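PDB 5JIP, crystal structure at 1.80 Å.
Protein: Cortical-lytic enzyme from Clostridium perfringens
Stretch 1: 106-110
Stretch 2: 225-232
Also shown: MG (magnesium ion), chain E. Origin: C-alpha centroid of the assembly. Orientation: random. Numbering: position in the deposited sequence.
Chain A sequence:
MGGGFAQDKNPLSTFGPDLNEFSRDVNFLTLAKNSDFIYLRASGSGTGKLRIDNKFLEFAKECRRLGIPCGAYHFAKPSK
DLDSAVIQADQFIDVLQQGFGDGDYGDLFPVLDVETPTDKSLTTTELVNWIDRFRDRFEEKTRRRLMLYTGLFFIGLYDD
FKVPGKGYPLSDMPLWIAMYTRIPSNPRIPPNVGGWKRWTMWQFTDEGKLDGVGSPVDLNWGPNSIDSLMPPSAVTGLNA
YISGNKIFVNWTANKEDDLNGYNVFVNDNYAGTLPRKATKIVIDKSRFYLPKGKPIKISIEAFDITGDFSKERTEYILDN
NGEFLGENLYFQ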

ATOM      1  N   GLY A 106      15.910   4.347  14.931  1.00  7.82           N
ATOM      2  CA  GLY A 106      16.275   5.496  14.124  1.00  7.13           C
ATOM      3  C   GLY A 106      15.087   6.044  13.350  1.00 10.42           C
ATOM      4  O   GLY A 106      14.042   5.410  13.220  1.00  8.44           O
ATOM      5  N   ASP A 107      15.274   7.258  12.818  1.00  7.61           N
ATOM      6  CA  ASP A 107      14.252   7.854  11.967  1.00  8.44           C
ATOM      7  C   ASP A 107      14.273   7.258  10.565  1.00  9.81           C
ATOM      8  O   ASP A 107      13.218   6.985   9.981  1.00 10.73           O
ATOM      9  CB  ASP A 107      14.462   9.357  11.872  1.00  8.79           C
ATOM     10  CG  ASP A 107      14.603  10.012  13.224  1.00  9.94           C
ATOM     11  OD1 ASP A 107      13.817   9.653  14.125  1.00 10.01           O
ATOM     12  OD2 ASP A 107      15.467  10.908  13.346  1.00  8.06           O
ATOM     13  N   LEU A 108      15.460   7.090   9.996  1.00  6.78           N
ATOM     14  CA  LEU A 108      15.597   6.545   8.658  1.00  5.86           C
ATOM     15  C   LEU A 108      15.770   5.036   8.734  1.00  5.83           C
ATOM     16  O   LEU A 108      16.036   4.480   9.810  1.00  5.24           O
ATOM     17  CB  LEU A 108      16.797   7.151   7.954  1.00  5.50           C
ATOM     18  CG  LEU A 108      17.093   8.605   8.254  1.00  7.35           C
ATOM     19  CD1 LEU A 108      18.452   9.014   7.659  1.00  5.23           C
ATOM     20  CD2 LEU A 108      15.970   9.466   7.690  1.00  7.76           C
ATOM     21  N   PHE A 109      15.617   4.369   7.570  1.00  5.44           N
ATOM     22  CA  PHE A 109      15.886   2.936   7.456  1.00  5.90           C
ATOM     23  C   PHE A 109      17.211   2.632   8.146  1.00  4.26           C
ATOM     24  O   PHE A 109      18.247   3.194   7.771  1.00  5.65           O
ATOM     25  CB  PHE A 109      16.033   2.439   6.002  1.00  7.19           C
ATOM     26  CG  PHE A 109      14.803   2.544   5.140  1.00  6.12           C
ATOM     27  CD1 PHE A 109      13.703   1.714   5.335  1.00  7.52           C
ATOM     28  CD2 PHE A 109      14.800   3.398   4.047  1.00  4.70           C
ATOM     29  CE1 PHE A 109      12.621   1.807   4.501  1.00  6.68           C
ATOM     30  CE2 PHE A 109      13.726   3.479   3.202  1.00  6.89           C
ATOM     31  CZ  PHE A 109      12.637   2.699   3.413  1.00  5.11           C
ATOM     32  N   PRO A 110      17.242   1.701   9.079  1.00  3.78           N
ATOM     33  CA  PRO A 110      18.522   1.098   9.443  1.00  6.21           C
ATOM     34  C   PRO A 110      19.172   0.494   8.209  1.00  8.08           C
ATOM     35  O   PRO A 110      18.486   0.028   7.300  1.00  5.63           O
ATOM     36  CB  PRO A 110      18.135   0.027  10.474  1.00  5.14           C
ATOM     37  CG  PRO A 110      16.770   0.426  10.947  1.00  4.56           C
ATOM     38  CD  PRO A 110      16.113   1.057   9.766  1.00  6.06           C
ATOM     39  N   SER A 225      10.716  12.608  -1.206  1.00 12.10           N
ATOM     40  CA  SER A 225      10.211  12.971   0.104  1.00  9.74           C
ATOM     41  C   SER A 225      11.002  12.271   1.196  1.00  6.63           C
ATOM     42  O   SER A 225      11.271  11.073   1.110  1.00  7.32           O
ATOM     43  CB  SER A 225       8.747  12.597   0.258  1.00 11.32           C
ATOM     44  OG  SER A 225       8.321  12.921   1.564  1.00 11.44           O
ATOM     45  N   ILE A 226      11.318  13.028   2.248  1.00  7.98           N
ATOM     46  CA  ILE A 226      11.959  12.451   3.425  1.00  6.28           C
ATOM     47  C   ILE A 226      11.091  11.339   4.009  1.00  8.65           C
ATOM     48  O   ILE A 226      11.597  10.409   4.642  1.00  6.32           O
ATOM     49  CB  ILE A 226      12.251  13.562   4.455  1.00 11.20           C
ATOM     50  CG1 ILE A 226      12.999  12.995   5.650  1.00 13.47           C
ATOM     51  CG2 ILE A 226      10.975  14.221   4.934  1.00 10.83           C
ATOM     52  CD1 ILE A 226      14.450  12.570   5.298  1.00 12.72           C
ATOM     53  N   ASP A 227       9.774  11.424   3.815  1.00  5.23           N
ATOM     54  CA  ASP A 227       8.869  10.410   4.330  1.00  7.66           C
ATOM     55  C   ASP A 227       9.212   9.025   3.793  1.00  6.94           C
ATOM     56  O   ASP A 227       9.027   8.027   4.499  1.00  7.18           O
ATOM     57  CB  ASP A 227       7.417  10.764   3.973  1.00  7.24           C
ATOM     58  CG  ASP A 227       6.957  12.112   4.532  1.00 12.92           C
ATOM     59  OD1 ASP A 227       7.527  12.586   5.503  1.00 14.96           O
ATOM     60  OD2 ASP A 227       5.988  12.682   3.978  1.00 16.38           O
ATOM     61  N   SER A 228       9.774   8.952   2.585  1.00  5.50           N
ATOM     62  CA  SER A 228      10.085   7.663   1.969  1.00  5.57           C
ATOM     63  C   SER A 228      11.288   6.972   2.616  1.00  5.28           C
ATOM     64  O   SER A 228      11.560   5.824   2.292  1.00  6.28           O
ATOM     65  CB  SER A 228      10.337   7.847   0.483  1.00  6.68           C
ATOM     66  OG  SER A 228       9.129   8.249  -0.158  1.00 10.38           O
ATOM     67  N   LEU A 229      12.022   7.659   3.489  1.00  6.81           N
ATOM     68  CA  LEU A 229      13.087   7.035   4.262  1.00  5.76           C
ATOM     69  C   LEU A 229      12.646   6.637   5.664  1.00  6.46           C
ATOM     70  O   LEU A 229      13.374   5.878   6.334  1.00  5.70           O
ATOM     71  CB  LEU A 229      14.288   7.995   4.382  1.00  5.93           C
ATOM     72  CG  LEU A 229      15.034   8.341   3.085  1.00  6.30           C
ATOM     73  CD1 LEU A 229      16.146   9.343   3.367  1.00  9.49           C
ATOM     74  CD2 LEU A 229      15.592   7.059   2.429  1.00  9.85           C
ATOM     75  N   MET A 230      11.489   7.139   6.126  1.00  5.40           N
ATOM     76  CA  MET A 230      11.046   7.036   7.522  1.00  4.62           C
ATOM     77  C   MET A 230       9.722   6.286   7.675  1.00  8.29           C
ATOM     78  O   MET A 230       8.893   6.284   6.759  1.00  9.19           O
ATOM     79  CB  MET A 230      10.869   8.427   8.132  1.00  7.63           C
ATOM     80  CG  MET A 230      12.080   9.284   8.008  1.00  8.46           C
ATOM     81  SD  MET A 230      11.958  10.830   8.946  1.00 10.09           S
ATOM     82  CE  MET A 230      10.512  11.617   8.236  1.00 13.74           C
ATOM     83  N   PRO A 231       9.474   5.675   8.828  1.00  6.97           N
ATOM     84  CA  PRO A 231       8.124   5.220   9.123  1.00  5.96           C
ATOM     85  C   PRO A 231       7.170   6.399   9.189  1.00  7.47           C
ATOM     86  O   PRO A 231       7.573   7.533   9.540  1.00  6.75           O
ATOM     87  CB  PRO A 231       8.268   4.535  10.493  1.00  6.98           C
ATOM     88  CG  PRO A 231       9.743   4.280  10.631  1.00  6.70           C
ATOM     89  CD  PRO A 231      10.391   5.387   9.950  1.00  9.68           C
ATOM     90  N   PRO A 232       5.892   6.171   8.920  1.00  6.86           N
ATOM     91  CA  PRO A 232       4.901   7.236   9.121  1.00  8.31           C
ATOM     92  C   PRO A 232       4.781   7.603  10.585  1.00  9.42           C
ATOM     93  O   PRO A 232       5.124   6.823  11.485  1.00  9.98           O
ATOM     94  CB  PRO A 232       3.589   6.626   8.617  1.00 10.89           C
ATOM     95  CG  PRO A 232       3.822   5.242   8.440  1.00  9.11           C
ATOM     96  CD  PRO A 232       5.260   4.889   8.577  1.00  8.11           C
TER
HETATM   97 MG    MG E 403       7.993   6.176   4.935  0.99  7.18          MG
HETATM   98  O   HOH W   1       9.506   4.924   4.183  1.00  5.99           O
HETATM   99  O   HOH W   2       6.438   7.339   5.814  1.00  4.65           O

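The carbonyl oxygen of D107 is buried against the second stretch without a conventional hydrogen-bond donor anywhere in the model. Its closest neighbors in the second stretch are carbons instead: D107 O lies 3.2 Å from M230 CG, 3.2 Å from P231 CD and 3.3 Å from M230 CA, the last a CA-H...O contact with an angle of 132° at the hydrogen. Such contacts are weak, and they offer only partial compensation for a carbonyl withdrawn from water. P231, whose ring nitrogen carries no hydrogen, can supply nothing stronger.

The neighboring carbonyl, that of L229, is better served. F109 N donates to L229 O at 3.0 Å, the sole hydrogen bond between the stretches, and its angle of 130° is well short of linear. L108 CA adds a CA-H...O contact to L229 O at 3.3 Å. The same oxygen lies over one face of the F109 ring. The two backbones thus come close around L108 and M230, although no regular strand pairing develops.

Apolar side chains meet beside these backbone contacts. L108 CD2 touches M230 CG at 3.9 Å, L229 CB at 4.0 Å and I226 CD1 at 4.2 Å, so one methyl group meets three residues of the second stretch. F109 CD2 packs against L229 CD2 at 4.1 Å, and F109 CE2 approaches S228 O to 3.3 Å.

I226, S228 and L229 come from the 3-10 segment 226-229, and M230 follows it; here S228 N bonds to S225 O at 3.0 Å and L229 N to I226 O at 3.0 Å. Magnesium ties the turn to the residue that follows it, binding D227 O at 2.2 Å and M230 O at 2.0 Å; two waters and two atoms from elsewhere in the structure are its other ligands.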